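Local atomic coordinates of fiber (Human adenovirus 35, PDB entry 2QLK), a protein that forms the trimeric fiber of the viral capsid, whose head (knob) domain attaches the virus to host cells by binding the receptor CD46. Residues A[71-76]-A[192-198]. Numbering follows the deposited sequence.
Sequences VNQMFT and ESNIATL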
loop_
_atom_site.group_PDB
_atom_site.type_symbol
_atom_site.label_atom_id
_atom_site.label_comp_id
_atom_site.label_asym_id
_atom_site.label_seq_id
_atom_site.Cartn_x
_atom_site.Cartn_y
_atom_site.Cartn_z
ATOM N N VAL A 71 17.947 -15.468 -15.780
ATOM C CA VAL A 71 17.186 -14.562 -14.948
ATOM C C VAL A 71 17.932 -14.385 -13.612
ATOM O O VAL A 71 18.223 -13.261 -13.185
ATOM C CB VAL A 71 15.759 -15.114 -14.707
ATOM C CG1 VAL A 71 15.028 -14.262 -13.661
ATOM C CG2 VAL A 71 14.982 -15.116 -16.034
ATOM N N ASN A 72 18.298 -15.498 -12.983
ATOM C CA ASN A 72 18.949 -15.424 -11.685
ATOM C C ASN A 72 20.395 -14.943 -11.671
ATOM O O ASN A 72 21.136 -15.172 -10.717
ATOM C CB ASN A 72 18.780 -16.767 -10.974
ATOM C CG ASN A 72 17.314 -17.112 -10.776
ATOM O OD1 ASN A 72 16.494 -16.227 -10.510
ATOM N ND2 ASN A 72 16.973 -18.383 -10.922
ATOM N N GLN A 73 20.766 -14.222 -12.723
ATOM C CA GLN A 73 22.102 -13.669 -12.852
ATOM C C GLN A 73 21.963 -12.170 -13.159
ATOM O O GLN A 73 22.946 -11.426 -13.164
ATOM C CB GLN A 73 22.853 -14.393 -13.975
ATOM C CG GLN A 73 24.337 -14.073 -14.068
ATOM C CD GLN A 73 25.122 -15.168 -14.779
ATOM O OE1 GLN A 73 24.736 -15.628 -15.854
ATOM N NE2 GLN A 73 26.235 -15.587 -14.179
ATOM N N MET A 74 20.729 -11.732 -13.406
ATOM C CA MET A 74 20.500 -10.319 -13.715
ATOM C C MET A 74 20.953 -9.396 -12.578
ATOM O O MET A 74 21.346 -8.243 -12.812
ATOM C CB MET A 74 19.025 -10.070 -14.027
ATOM C CG MET A 74 18.575 -10.717 -15.327
ATOM S SD MET A 74 16.849 -10.349 -15.730
ATOM C CE MET A 74 17.017 -8.536 -16.065
ATOM N N PHE A 75 20.903 -9.895 -11.349
ATOM C CA PHE A 75 21.303 -9.070 -10.222
ATOM C C PHE A 75 22.800 -9.117 -9.884
ATOM O O PHE A 75 23.188 -8.814 -8.758
ATOM C CB PHE A 75 20.416 -9.377 -8.994
ATOM C CG PHE A 75 18.981 -8.853 -9.127
ATOM C CD1 PHE A 75 18.603 -8.072 -10.223
ATOM C CD2 PHE A 75 18.019 -9.127 -8.144
ATOM C CE1 PHE A 75 17.275 -7.566 -10.341
ATOM C CE2 PHE A 75 16.690 -8.628 -8.251
ATOM C CZ PHE A 75 16.323 -7.851 -9.347
ATOM N N THR A 76 23.633 -9.519 -10.856
ATOM C CA THR A 76 25.091 -9.491 -10.666
ATOM C C THR A 76 25.572 -8.143 -11.255
ATOM O O THR A 76 26.744 -7.765 -11.145
ATOM C CB THR A 76 25.824 -10.637 -11.414
ATOM O OG1 THR A 76 25.475 -10.604 -12.803
ATOM C CG2 THR A 76 25.468 -11.995 -10.818
ATOM N N GLU A 192 24.433 -9.019 -6.276
ATOM C CA GLU A 192 24.992 -10.364 -6.181
ATOM C C GLU A 192 26.262 -10.532 -7.015
ATOM O O GLU A 192 26.453 -9.853 -8.012
ATOM C CB GLU A 192 23.972 -11.407 -6.634
ATOM C CG GLU A 192 22.657 -11.373 -5.879
ATOM C CD GLU A 192 22.631 -12.302 -4.670
ATOM O OE1 GLU A 192 23.652 -12.981 -4.394
ATOM O OE2 GLU A 192 21.575 -12.351 -4.002
ATOM N N SER A 193 27.118 -11.456 -6.593
ATOM C CA SER A 193 28.356 -11.747 -7.304
ATOM C C SER A 193 28.140 -12.962 -8.203
ATOM O O SER A 193 28.896 -13.190 -9.145
ATOM C CB SER A 193 29.477 -12.032 -6.310
ATOM O OG SER A 193 29.100 -13.068 -5.422
ATOM N N ASN A 194 27.112 -13.749 -7.909
ATOM C CA ASN A 194 26.823 -14.921 -8.720
ATOM C C ASN A 194 25.360 -15.341 -8.653
ATOM O O ASN A 194 24.569 -14.774 -7.896
ATOM C CB ASN A 194 27.710 -16.094 -8.304
ATOM C CG ASN A 194 27.809 -17.157 -9.389
ATOM O OD1 ASN A 194 28.346 -18.244 -9.168
ATOM N ND2 ASN A 194 27.296 -16.841 -10.575
ATOM N N ILE A 195 25.017 -16.343 -9.455
ATOM C CA ILE A 195 23.661 -16.857 -9.520
ATOM C C ILE A 195 23.028 -16.952 -8.143
ATOM O O ILE A 195 23.644 -17.455 -7.192
ATOM C CB ILE A 195 23.625 -18.249 -10.170
ATOM C CG1 ILE A 195 24.378 -18.220 -11.499
ATOM C CG2 ILE A 195 22.195 -18.669 -10.401
ATOM C CD1 ILE A 195 23.872 -17.161 -12.477
ATOM N N ALA A 196 21.794 -16.460 -8.051
ATOM C CA ALA A 196 21.022 -16.462 -6.807
ATOM C C ALA A 196 19.590 -16.272 -7.253
ATOM O O ALA A 196 19.340 -15.516 -8.190
ATOM C CB ALA A 196 21.454 -15.304 -5.919
ATOM N N THR A 197 18.649 -16.950 -6.602
ATOM C CA THR A 197 17.250 -16.849 -7.001
ATOM C C THR A 197 16.770 -15.421 -6.957
ATOM O O THR A 197 16.754 -14.782 -5.893
ATOM C CB THR A 197 16.316 -17.679 -6.103
ATOM O OG1 THR A 197 16.815 -19.016 -5.989
ATOM C CG2 THR A 197 14.934 -17.738 -6.711
ATOM N N LEU A 198 16.381 -14.908 -8.118
ATOM C CA LEU A 198 15.899 -13.543 -8.157
ATOM C C LEU A 198 14.513 -13.568 -7.525
ATOM O O LEU A 198 13.736 -14.458 -7.818
ATOM C CB LEU A 198 15.843 -13.034 -9.601
ATOM C CG LEU A 198 15.193 -11.657 -9.814
ATOM C CD1 LEU A 198 15.709 -11.036 -11.102
ATOM C CD2 LEU A 198 13.649 -11.799 -9.861
#
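Two surface loops of the fiber knob are joined here by hydrogen bonds and an apolar patch: residues 71-76, a turn-rich part of the loop between strands 57-66 and 79-88, and residues 192-198, part of the connection from strand 177-186 to strand 203-208. N72 binds the second loop twice. N72 O accepts the N-H of A196 (N to O 3.0 Å) and also receives a CA-H...O contact from I195. N72 OD1 takes the N-H of L198 (L198 N to OD1 2.7 Å) in an almost straight bond, 173° at the hydrogen, although the donor stands well above the amide plane rather than on a lone pair. With OD1 used in this way, ND2 makes a weak bond to G66 O. At the other end of the contact, the backbone N of E192 donates to F75 O (2.8 Å), and T76 CA lies 3.0 Å from E192 O in a second CA-H...O contact. The E192 side chain bends at chi2 and leads away, its carboxylate hydrogen-bonded to S152 OG and Y149 OH. To one side of these bonds, toward strand 79-88, CD1 of L198 sits over one face of the F75 ring, 3.8 Å from its centroid and displaced toward the rim, a CH-pi contact. L198 CG is anti to the backbone N (chi1 173°), which carries its branch to the ring; V71 CG1 meets the same methyl more loosely. Y149 meets F75 edge-to-face, and I82 of strand 79-88 touches L198. On the exposed side, the I195 side chain crosses that of Q73 obliquely, its CD1 pressing on the extended chain 3.3 Å from Q73 CD. Q73 O braces the first loop internally, accepting hydrogen bonds from the backbone N-H and OG1 hydroxyl of T76. Such cross-bonding of inter-strand loops belongs to one end of the adenovirus knob's antiparallel beta-sandwich.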